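Alginate lyase, family PL7 (Zobellia galactanivorans, PDB 4BE3) cleaves the brown-algal polysaccharide alginate as an exolytic lyase of polysaccharide lyase family 7. Local coordinates at residues R59-S62 / N63-E67; I191-E195 / G196-L200; S225-Q229 / Q230-L234; G242-E246 / N247-G251. One frame throughout, in Å; residues are numbered along the deposited sequence.

Interaction 1: R59-S62 / N63-E67; sequences RTSS and NTRTE. With SRT (S,R meso-tartaric acid), chain C.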
loop_
_atom_site.group_PDB
_atom_site.type_symbol
_atom_site.label_atom_id
_atom_site.label_comp_id
_atom_site.label_asym_id
_atom_site.label_seq_id
_atom_site.Cartn_x
_atom_site.Cartn_y
_atom_site.Cartn_z
ATOM N N ARG A 59 17.834 16.864 -3.832
ATOM C CA ARG A 59 17.628 18.104 -3.044
ATOM C C ARG A 59 17.699 17.807 -1.512
ATOM O O ARG A 59 18.118 18.626 -0.761
ATOM C CB ARG A 59 16.257 18.731 -3.465
ATOM C CG ARG A 59 15.918 20.126 -2.876
ATOM C CD ARG A 59 16.952 21.259 -3.114
ATOM N NE ARG A 59 16.972 21.845 -4.473
ATOM C CZ ARG A 59 16.112 21.562 -5.458
ATOM N NH1 ARG A 59 15.118 20.706 -5.276
ATOM N NH2 ARG A 59 16.238 22.152 -6.639
ATOM N N THR A 60 17.304 16.605 -1.093
ATOM C CA THR A 60 17.175 16.198 0.317
ATOM C C THR A 60 18.547 15.764 0.954
ATOM O O THR A 60 18.618 15.426 2.161
ATOM C CB THR A 60 16.245 14.960 0.379
ATOM O OG1 THR A 60 16.689 13.914 -0.566
ATOM C CG2 THR A 60 14.743 15.360 0.119
ATOM N N SER A 61 19.626 15.733 0.171
ATOM C CA SER A 61 20.885 15.120 0.669
ATOM C C SER A 61 22.192 15.739 0.201
ATOM O O SER A 61 22.308 16.203 -0.942
ATOM C CB SER A 61 20.953 13.572 0.361
ATOM O OG SER A 61 22.089 13.047 1.094
ATOM N N SER A 62 23.218 15.668 1.057
ATOM C CA SER A 62 24.608 15.993 0.578
ATOM C C SER A 62 25.316 14.799 -0.078
ATOM O O SER A 62 26.424 14.940 -0.557
ATOM C CB SER A 62 25.464 16.283 1.818
ATOM O OG SER A 62 25.069 17.508 2.322
ATOM N N ASN A 63 24.724 13.604 0.002
ATOM C CA ASN A 63 25.425 12.404 -0.453
ATOM C C ASN A 63 24.856 11.988 -1.824
ATOM O O ASN A 63 23.596 12.218 -2.080
ATOM C CB ASN A 63 25.162 11.271 0.550
ATOM C CG ASN A 63 26.078 11.409 1.774
ATOM O OD1 ASN A 63 27.217 11.774 1.602
ATOM N ND2 ASN A 63 25.598 11.049 2.985
ATOM N N THR A 64 25.709 11.403 -2.664
ATOM C CA THR A 64 25.343 11.019 -4.003
ATOM C C THR A 64 24.854 9.592 -3.984
ATOM O O THR A 64 25.244 8.755 -3.068
ATOM C CB THR A 64 26.637 11.092 -4.823
ATOM O OG1 THR A 64 27.047 12.510 -4.782
ATOM C CG2 THR A 64 26.371 10.664 -6.291
ATOM N N ARG A 65 23.890 9.283 -4.881
ATOM C CA ARG A 65 23.398 7.854 -4.838
ATOM C C ARG A 65 23.145 7.394 -6.291
ATOM O O ARG A 65 22.904 8.248 -7.153
ATOM C CB ARG A 65 22.073 7.778 -4.034
ATOM C CG ARG A 65 20.863 8.410 -4.769
ATOM C CD ARG A 65 19.673 8.575 -3.821
ATOM N NE ARG A 65 19.914 9.757 -2.928
ATOM C CZ ARG A 65 19.428 9.823 -1.708
ATOM N NH1 ARG A 65 18.888 8.693 -1.146
ATOM N NH2 ARG A 65 19.473 10.950 -1.003
ATOM N N THR A 66 23.179 6.083 -6.490
ATOM C CA THR A 66 22.474 5.479 -7.667
ATOM C C THR A 66 21.534 4.534 -6.981
ATOM O O THR A 66 22.019 3.493 -6.370
ATOM C CB THR A 66 23.455 4.735 -8.517
ATOM O OG1 THR A 66 24.363 5.692 -9.103
ATOM C CG2 THR A 66 22.667 4.021 -9.653
ATOM N N GLU A 67 20.219 4.863 -6.895
ATOM C CA GLU A 67 19.414 4.065 -5.903
ATOM C C GLU A 67 17.944 4.087 -6.440
ATOM O O GLU A 67 17.442 5.177 -6.886
ATOM C CB GLU A 67 19.475 4.868 -4.553
ATOM C CG GLU A 67 18.868 4.065 -3.391
ATOM C CD GLU A 67 18.882 4.837 -2.091
ATOM O OE1 GLU A 67 18.643 6.099 -2.086
ATOM O OE2 GLU A 67 19.050 4.141 -1.069
HETATM O O1 SRT C . 15.745 11.625 -0.396
HETATM O O11 SRT C . 15.596 9.329 -0.542
HETATM C C1 SRT C . 15.468 10.510 -0.920
HETATM C C2 SRT C . 14.988 10.379 -2.324
HETATM O O2 SRT C . 13.870 9.503 -2.592
HETATM C C3 SRT C . 15.578 11.308 -3.354
HETATM O O3 SRT C . 16.621 10.448 -3.539
HETATM C C4 SRT C . 14.797 11.649 -4.542
HETATM O O4 SRT C . 15.049 11.167 -5.640
HETATM O O41 SRT C . 13.768 12.314 -4.426
HETATM O O HOH W 1 27.997 13.896 -2.590
#

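Interaction 2: I191-E195 / G196-L200; sequences INVYE and GIMYL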
loop_
_atom_site.group_PDB
_atom_site.type_symbol
_atom_site.label_atom_id
_atom_site.label_comp_id
_atom_site.label_asym_id
_atom_site.label_seq_id
_atom_site.Cartn_x
_atom_site.Cartn_y
_atom_site.Cartn_z
ATOM N N ILE A 191 13.492 -6.400 5.270
ATOM C CA ILE A 191 12.874 -5.426 6.143
ATOM C C ILE A 191 11.326 -5.743 6.003
ATOM O O ILE A 191 10.792 -5.531 4.917
ATOM C CB ILE A 191 13.046 -4.027 5.643
ATOM C CG1 ILE A 191 14.621 -3.756 5.507
ATOM C CG2 ILE A 191 12.319 -2.975 6.633
ATOM C CD1 ILE A 191 14.881 -2.386 4.789
ATOM N N ASN A 192 10.762 -6.261 7.087
ATOM C CA ASN A 192 9.306 -6.666 7.075
ATOM C C ASN A 192 8.540 -5.810 8.027
ATOM O O ASN A 192 8.675 -5.946 9.283
ATOM C CB ASN A 192 9.318 -8.156 7.491
ATOM C CG ASN A 192 7.874 -8.663 7.701
ATOM O OD1 ASN A 192 6.968 -8.068 7.095
ATOM N ND2 ASN A 192 7.652 -9.637 8.579
ATOM N N VAL A 193 7.762 -4.850 7.521
ATOM C CA VAL A 193 7.007 -3.970 8.438
ATOM C C VAL A 193 5.577 -4.513 8.421
ATOM O O VAL A 193 4.974 -4.545 7.351
ATOM C CB VAL A 193 6.992 -2.492 7.977
ATOM C CG1 VAL A 193 6.139 -1.657 8.937
ATOM C CG2 VAL A 193 8.534 -1.978 8.009
ATOM N N TYR A 194 5.151 -5.005 9.543
ATOM C CA TYR A 194 3.788 -5.579 9.682
ATOM C C TYR A 194 3.067 -4.926 10.819
ATOM O O TYR A 194 3.534 -4.985 11.984
ATOM C CB TYR A 194 3.971 -7.088 9.903
ATOM C CG TYR A 194 2.617 -7.763 10.007
ATOM C CD1 TYR A 194 1.809 -7.833 8.884
ATOM C CD2 TYR A 194 2.183 -8.266 11.222
ATOM C CE1 TYR A 194 0.539 -8.477 8.984
ATOM C CE2 TYR A 194 0.915 -8.894 11.342
ATOM C CZ TYR A 194 0.151 -8.983 10.217
ATOM O OH TYR A 194 -1.077 -9.595 10.319
ATOM N N GLU A 195 1.904 -4.270 10.511
ATOM C CA GLU A 195 1.165 -3.589 11.487
ATOM C C GLU A 195 2.028 -2.599 12.316
ATOM O O GLU A 195 1.891 -2.499 13.526
ATOM C CB GLU A 195 0.484 -4.610 12.422
ATOM C CG GLU A 195 -0.515 -5.362 11.543
ATOM C CD GLU A 195 -1.452 -6.279 12.381
ATOM O OE1 GLU A 195 -1.173 -6.625 13.564
ATOM O OE2 GLU A 195 -2.441 -6.694 11.803
ATOM N N GLY A 196 2.895 -1.911 11.631
ATOM C CA GLY A 196 3.604 -0.820 12.265
ATOM C C GLY A 196 4.889 -1.287 12.981
ATOM O O GLY A 196 5.559 -0.431 13.575
ATOM N N ILE A 197 5.143 -2.585 12.985
ATOM C CA ILE A 197 6.354 -3.115 13.677
ATOM C C ILE A 197 7.333 -3.615 12.619
ATOM O O ILE A 197 6.998 -4.357 11.723
ATOM C CB ILE A 197 6.004 -4.195 14.724
ATOM C CG1 ILE A 197 5.001 -3.584 15.833
ATOM C CG2 ILE A 197 7.308 -4.704 15.330
ATOM C CD1 ILE A 197 4.634 -4.677 16.809
ATOM N N MET A 198 8.608 -3.163 12.689
ATOM C CA MET A 198 9.588 -3.470 11.689
ATOM C C MET A 198 10.387 -4.681 12.233
ATOM O O MET A 198 11.009 -4.570 13.306
ATOM C CB MET A 198 10.572 -2.224 11.554
ATOM C CG MET A 198 11.720 -2.591 10.570
ATOM S SD MET A 198 12.531 -0.994 10.124
ATOM C CE MET A 198 13.332 -0.476 11.736
ATOM N N TYR A 199 10.352 -5.797 11.519
ATOM C CA TYR A 199 11.056 -6.994 11.854
ATOM C C TYR A 199 12.179 -7.130 10.805
ATOM O O TYR A 199 11.943 -7.242 9.543
ATOM C CB TYR A 199 10.114 -8.217 11.669
ATOM C CG TYR A 199 8.941 -8.143 12.592
ATOM C CD1 TYR A 199 9.067 -8.535 13.935
ATOM C CD2 TYR A 199 7.725 -7.654 12.133
ATOM C CE1 TYR A 199 7.969 -8.467 14.861
ATOM C CE2 TYR A 199 6.592 -7.571 13.019
ATOM C CZ TYR A 199 6.753 -7.990 14.365
ATOM O OH TYR A 199 5.713 -7.878 15.203
ATOM N N LEU A 200 13.463 -7.143 11.249
ATOM C CA LEU A 200 14.579 -7.263 10.348
ATOM C C LEU A 200 15.211 -8.619 10.439
ATOM O O LEU A 200 15.242 -9.202 11.555
ATOM C CB LEU A 200 15.673 -6.177 10.758
ATOM C CG LEU A 200 15.084 -4.791 10.865
ATOM C CD1 LEU A 200 16.362 -3.882 11.330
ATOM C CD2 LEU A 200 14.626 -4.317 9.472
HETATM O O HOH W 2 3.393 -6.685 14.026
#

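Interaction 3: S225-Q229 / Q230-L234; sequences SDIPQ and QIKTL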
loop_
_atom_site.group_PDB
_atom_site.type_symbol
_atom_site.label_atom_id
_atom_site.label_comp_id
_atom_site.label_asym_id
_atom_site.label_seq_id
_atom_site.Cartn_x
_atom_site.Cartn_y
_atom_site.Cartn_z
ATOM N N SER A 225 16.317 11.702 28.990
ATOM C CA SER A 225 16.896 10.590 29.745
ATOM C C SER A 225 16.805 9.228 29.024
ATOM O O SER A 225 17.355 8.203 29.476
ATOM C CB SER A 225 16.290 10.511 31.126
ATOM O OG SER A 225 14.907 10.529 30.990
ATOM N N ASP A 226 16.072 9.221 27.915
ATOM C CA ASP A 226 16.049 8.085 27.002
ATOM C C ASP A 226 17.042 8.132 25.828
ATOM O O ASP A 226 17.191 7.133 25.136
ATOM C CB ASP A 226 14.655 7.949 26.352
ATOM C CG ASP A 226 13.553 7.588 27.344
ATOM O OD1 ASP A 226 13.750 6.699 28.183
ATOM O OD2 ASP A 226 12.471 8.216 27.256
ATOM N N ILE A 227 17.753 9.227 25.605
ATOM C CA ILE A 227 18.713 9.209 24.494
ATOM C C ILE A 227 19.820 8.212 24.782
ATOM O O ILE A 227 20.471 8.297 25.841
ATOM C CB ILE A 227 19.261 10.628 24.291
ATOM C CG1 ILE A 227 18.126 11.621 24.056
ATOM C CG2 ILE A 227 20.443 10.664 23.266
ATOM C CD1 ILE A 227 18.592 13.043 23.797
ATOM N N PRO A 228 20.087 7.261 23.910
ATOM C CA PRO A 228 21.174 6.323 24.257
ATOM C C PRO A 228 22.582 6.979 24.473
ATOM O O PRO A 228 22.947 7.976 23.865
ATOM C CB PRO A 228 21.251 5.408 23.015
ATOM C CG PRO A 228 19.889 5.472 22.391
ATOM C CD PRO A 228 19.409 6.903 22.652
ATOM N N GLN A 229 23.396 6.360 25.320
ATOM C CA GLN A 229 24.787 6.856 25.402
ATOM C C GLN A 229 25.516 6.913 24.104
ATOM O O GLN A 229 26.409 7.797 23.907
ATOM C CB GLN A 229 25.572 5.953 26.410
ATOM C CG GLN A 229 26.901 6.648 26.938
ATOM C CD GLN A 229 26.658 7.901 27.869
ATOM O OE1 GLN A 229 25.579 8.057 28.420
ATOM N NE2 GLN A 229 27.674 8.841 27.997
ATOM N N GLN A 230 25.185 6.022 23.111
ATOM C CA GLN A 230 25.849 6.066 21.865
ATOM C C GLN A 230 25.654 7.433 21.217
ATOM O O GLN A 230 26.608 7.893 20.563
ATOM C CB GLN A 230 25.243 4.993 20.881
ATOM C CG GLN A 230 25.959 5.076 19.492
ATOM C CD GLN A 230 25.224 4.133 18.494
ATOM O OE1 GLN A 230 25.363 2.804 18.556
ATOM N NE2 GLN A 230 24.348 4.730 17.754
ATOM N N ILE A 231 24.463 7.999 21.390
ATOM C CA ILE A 231 24.139 9.312 20.707
ATOM C C ILE A 231 24.975 10.411 21.445
ATOM O O ILE A 231 25.635 11.195 20.839
ATOM C CB ILE A 231 22.696 9.703 20.884
ATOM C CG1 ILE A 231 21.717 8.639 20.285
ATOM C CG2 ILE A 231 22.462 11.115 20.313
ATOM C CD1 ILE A 231 22.205 8.051 19.066
ATOM N N LYS A 232 24.980 10.348 22.779
ATOM C CA LYS A 232 25.723 11.440 23.563
ATOM C C LYS A 232 27.148 11.407 23.101
ATOM O O LYS A 232 27.809 12.496 22.935
ATOM C CB LYS A 232 25.718 11.098 25.049
ATOM C CG LYS A 232 24.282 10.819 25.453
ATOM C CD LYS A 232 23.455 11.939 26.056
ATOM C CE LYS A 232 22.919 11.401 27.408
ATOM N NZ LYS A 232 22.548 12.482 28.418
ATOM N N THR A 233 27.737 10.193 22.968
ATOM C CA THR A 233 29.114 10.041 22.573
ATOM C C THR A 233 29.333 10.435 21.082
ATOM O O THR A 233 30.238 11.245 20.762
ATOM C CB THR A 233 29.568 8.562 22.751
ATOM O OG1 THR A 233 29.563 8.359 24.180
ATOM C CG2 THR A 233 31.123 8.415 22.301
ATOM N N LEU A 234 28.602 9.796 20.183
ATOM C CA LEU A 234 29.001 10.006 18.762
ATOM C C LEU A 234 28.636 11.474 18.320
ATOM O O LEU A 234 29.358 12.034 17.469
ATOM C CB LEU A 234 28.191 9.059 17.951
ATOM C CG LEU A 234 28.603 8.988 16.445
ATOM C CD1 LEU A 234 30.148 8.747 16.419
ATOM C CD2 LEU A 234 27.866 7.826 15.835
HETATM O O HOH W 3 30.026 8.879 26.729
#

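Interaction 4: G242-E246 / N247-G251; sequences GIERE and NAYAG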
loop_
_atom_site.group_PDB
_atom_site.type_symbol
_atom_site.label_atom_id
_atom_site.label_comp_id
_atom_site.label_asym_id
_atom_site.label_seq_id
_atom_site.Cartn_x
_atom_site.Cartn_y
_atom_site.Cartn_z
ATOM N N GLY A 242 17.931 15.897 20.217
ATOM C CA GLY A 242 16.468 15.876 20.054
ATOM C C GLY A 242 15.787 14.733 20.759
ATOM O O GLY A 242 16.422 13.699 21.068
ATOM N N ILE A 243 14.502 14.889 20.943
ATOM C CA ILE A 243 13.635 13.841 21.411
ATOM C C ILE A 243 12.665 13.501 20.258
ATOM O O ILE A 243 12.434 14.319 19.322
ATOM C CB ILE A 243 12.942 14.204 22.739
ATOM C CG1 ILE A 243 12.100 15.493 22.578
ATOM C CG2 ILE A 243 14.035 14.261 23.859
ATOM C CD1 ILE A 243 10.998 15.616 23.577
ATOM N N GLU A 244 12.064 12.326 20.366
ATOM C CA GLU A 244 11.200 11.847 19.270
ATOM C C GLU A 244 9.740 12.000 19.638
ATOM O O GLU A 244 9.334 11.877 20.823
ATOM C CB GLU A 244 11.524 10.347 19.007
ATOM C CG GLU A 244 10.650 9.783 17.860
ATOM C CD GLU A 244 11.177 8.417 17.410
ATOM O OE1 GLU A 244 11.489 7.622 18.318
ATOM O OE2 GLU A 244 11.174 8.133 16.175
ATOM N N ARG A 245 8.916 12.303 18.657
ATOM C CA ARG A 245 7.445 12.332 18.956
ATOM C C ARG A 245 6.978 10.994 19.479
ATOM O O ARG A 245 7.490 9.929 19.074
ATOM C CB ARG A 245 6.660 12.460 17.761
ATOM C CG ARG A 245 7.148 13.393 16.814
ATOM C CD ARG A 245 6.898 12.505 15.654
ATOM N NE ARG A 245 6.215 13.226 14.673
ATOM C CZ ARG A 245 6.544 14.333 13.981
ATOM N NH1 ARG A 245 7.626 15.008 13.999
ATOM N NH2 ARG A 245 5.640 14.746 13.154
ATOM N N GLU A 246 5.900 11.052 20.261
ATOM C CA GLU A 246 5.494 9.923 21.058
ATOM C C GLU A 246 5.108 8.767 20.131
ATOM O O GLU A 246 5.301 7.591 20.459
ATOM C CB GLU A 246 4.265 10.351 21.945
ATOM C CG GLU A 246 3.616 9.125 22.605
ATOM C CD GLU A 246 2.425 9.547 23.495
ATOM O OE1 GLU A 246 2.078 10.743 23.515
ATOM O OE2 GLU A 246 1.860 8.678 24.170
ATOM N N ASN A 247 4.552 9.114 18.987
ATOM C CA ASN A 247 4.047 8.036 18.091
ATOM C C ASN A 247 4.956 7.764 16.929
ATOM O O ASN A 247 4.553 7.117 15.904
ATOM C CB ASN A 247 2.665 8.345 17.563
ATOM C CG ASN A 247 1.624 8.431 18.717
ATOM O OD1 ASN A 247 0.838 9.358 18.718
ATOM N ND2 ASN A 247 1.672 7.502 19.720
ATOM N N ALA A 248 6.221 8.213 17.097
ATOM C CA ALA A 248 7.259 7.916 16.100
ATOM C C ALA A 248 6.754 8.137 14.659
ATOM O O ALA A 248 6.481 9.276 14.242
ATOM C CB ALA A 248 7.833 6.475 16.282
ATOM N N TYR A 249 6.763 7.084 13.811
ATOM C CA TYR A 249 6.453 7.333 12.408
ATOM C C TYR A 249 4.941 6.889 12.159
ATOM O O TYR A 249 4.612 6.634 11.010
ATOM C CB TYR A 249 7.331 6.419 11.549
ATOM C CG TYR A 249 8.766 7.012 11.476
ATOM C CD1 TYR A 249 9.020 8.050 10.554
ATOM C CD2 TYR A 249 9.764 6.644 12.375
ATOM C CE1 TYR A 249 10.271 8.608 10.419
ATOM C CE2 TYR A 249 11.062 7.197 12.230
ATOM C CZ TYR A 249 11.280 8.133 11.292
ATOM O OH TYR A 249 12.499 8.751 11.113
ATOM N N ALA A 250 4.183 6.608 13.252
ATOM C CA ALA A 250 2.683 6.252 13.016
ATOM C C ALA A 250 2.044 7.197 11.983
ATOM O O ALA A 250 2.217 8.438 12.083
ATOM C CB ALA A 250 1.960 6.328 14.323
ATOM N N GLY A 251 1.452 6.622 10.904
ATOM C CA GLY A 251 0.678 7.388 9.956
ATOM C C GLY A 251 1.509 8.225 9.001
ATOM O O GLY A 251 1.001 9.013 8.204
#

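Interaction 1: R59-S62 / N63-E67
S61 OG accepts the backbone N-H of N63 at 2.9 Å and an angle of 170°, which defines an ST turn leading into the strand that begins at R65. The oxygen lies anti to the backbone N of S61 (chi1 -170°), beside its carbonyl carbon, where it can meet the N-H two residues on. The same serine touches R65 through its carbon: S61 CB lies 3.3 Å from R65 NH2, at the edge of the guanidinium and near its plane. Over one face of that group stands O3 of the bound meso-tartaric acid, 3.3 Å above the plane and over its centre. T60 approaches the ligand separately, with a very short 2.5 Å hydrogen bond from its OG1 to tartrate O1. The guanidinium is fixed further by E67, whose OE1 receives R65 NH1 at 2.8 Å in a salt bridge only 2° out of the guanidinium plane. With a leucine at R65 no guanidinium remains, so E67 OE1 would probably depend on K257 for its charge partner and tartrate O3 would lose the flat cation it lies against. In the second shell, Y261 makes a cation-pi contact with R65 and its OH is hydrogen-bonded to S61 OG, while S58 OG bonds to T60 OG1. Y255 OH and K257 NZ also hydrogen-bond the ligand, which occupies a pocket on a sheet of the PL7 jelly-roll sandwich. On the turn itself, N63 OD1 is bonded to N265 ND2, and T64 OG1, paired with G55 N, lies 2.8 Å from a water oxygen.

Interaction 2: I191-E195 / G196-L200
The Y199 ring meets the neighbouring strand edge-on: N192 O and Y194 CB both lie near its plane, with Y194 CB 4.1 Å from Y199 CE2. Over one face of this ring sits I197 CG2, 3.4 Å above the plane and offset toward the rim. The N192 amide crosses beside it with its plane turned 39° from the ring, and its ND2 is bonded to S309 O. The Y194 ring carries E195 CG over the centre of one face. These groups occupy one side of a beta hairpin with a two-residue loop, closed by a type I' turn from Y194 to I197. G196 (phi 87°) leaves no room for a CB, which would be jammed against E195 O. Backbone bonds pair N192 with Y199 and Y194 with I197; the straightest runs from Y199 N to N192 O, 2.8 Å at 174°. A water at the Y199 ring edge joins Y199 OH at 2.9 Å to Y194 O at 2.7 Å. On the opposite side, I191 CG2, anti to its own backbone N, runs alongside M198 CG at 4.0 Å and L200 CD2 at 3.9 Å. I110 and I121, on strands of the facing sheet, cover this patch. The hairpin is therefore amphipathic: hydrocarbon packing seals the sandwich interior, while amide, phenol and water serve the other face.

Interaction 3: S225-Q229 / Q230-L234
I227 CG2 presses on I231 CB at 3.4 Å, closer than usual van der Waals contact, and the two isoleucines cross at about a right angle. That methyl branch lies anti to the backbone N of I227, which turns it to the first turn of the helix. Beside it, P228 and I231 lie alongside each other, pointing the same way, with P228 CD 3.7 Å from I231 CG1. P228 holds the N-cap position of the short helix 229-234, and its contribution there is the backbone oxygen. P228 O takes I231 N at 2.9 Å, the donor standing well above the carbonyl plane, and a weak second bond from K232 N at 3.3 Å. The next i to i+4 bond, T233 N to Q229 O, is shorter, 2.9 Å at 166° and nearly in line with the C=O bond. The other side is loose by comparison. Q229, K232 and T233 are exposed, though each also meets a crystal neighbour, and there a water does the joining: it accepts from Q229 NE2 at 2.7 Å and lies 2.6 Å from T233 OG1. K232 lays its CG 3.5 Å from P228 O, then bends through chi2 and chi3 values far from staggered (-95° and -126°) as its end leads off. The buried side, in contrast, is roofed by aromatics: W152 and Y154 touch both P228 and I231, and F221 adds to the cover of P228. The helix start thus packs by its apolar side on strand 153-157 and the loop before it, well away from the centre of the chain.

Interaction 4: G242-E246 / N247-G251
E244 OE2 is gripped by two donors, Y140 OH and the backbone N of N143, while it rests 3.7 Å from A248 CB across the contact. A248 belongs to two overlapping beta turns, a type I turn from R245 to A248 and a type II' turn from N247 to A250, in the loop before strand 254-258. The first is closed by A248 N to R245 O, 2.9 Å at 158°, with the donor well above the carbonyl plane; the second by A250 N to N247 O at 2.7 Å. A248 carries the positive phi (45°) of the leading corner of the II' turn, a position more often filled by glycine, and its methyl group comes up beside the carboxylate. The E244 chain reaches there fully extended, with CG anti to the backbone N (chi1 -180°). Its other oxygen, OE1, is bonded to S219 OG, so both ends of this buried group are satisfied. If a leucine stood at E244, Y140 OH, N143 N and S219 OG would be likely to lose their common acceptor, leaving three polar groups without a mate beside the turn. R245 leans over the turn, its CD 3.5 Å from A248 O, and sends NH1 on to T144 O. On the exposed corner, E246 and N247 lie side by side, pointing the same way, with E246 CG 3.8 Å from N247 ND2. Y249 returns to the buried side: its OH bonds E141 O, and its CE2 ends 4.1 Å from E244 OE2, which approaches the ring obliquely.

How the interactions relate
All four contacts are local but differ in chemistry. Interaction 1 is polar and charged because it lines the ligand pocket, whereas interaction 2, buried, pairs two strands of the seven-stranded sheet and turns a hydrocarbon face to the sandwich interior. The other three are partly buried, each with exposed residues. Interactions 3 and 4, both about 21 Å from the chain centre, shape peripheral segments: one joins apolar packing to the backbone bonds of a helix start, the other folds a double turn round a buried carboxylate. These two touch, I227 CD1 lying 3.5 Å from G242 O, and share W152 and F221 as neighbours. Interaction 1 stays about 10 Å or more from the others (nearest atoms).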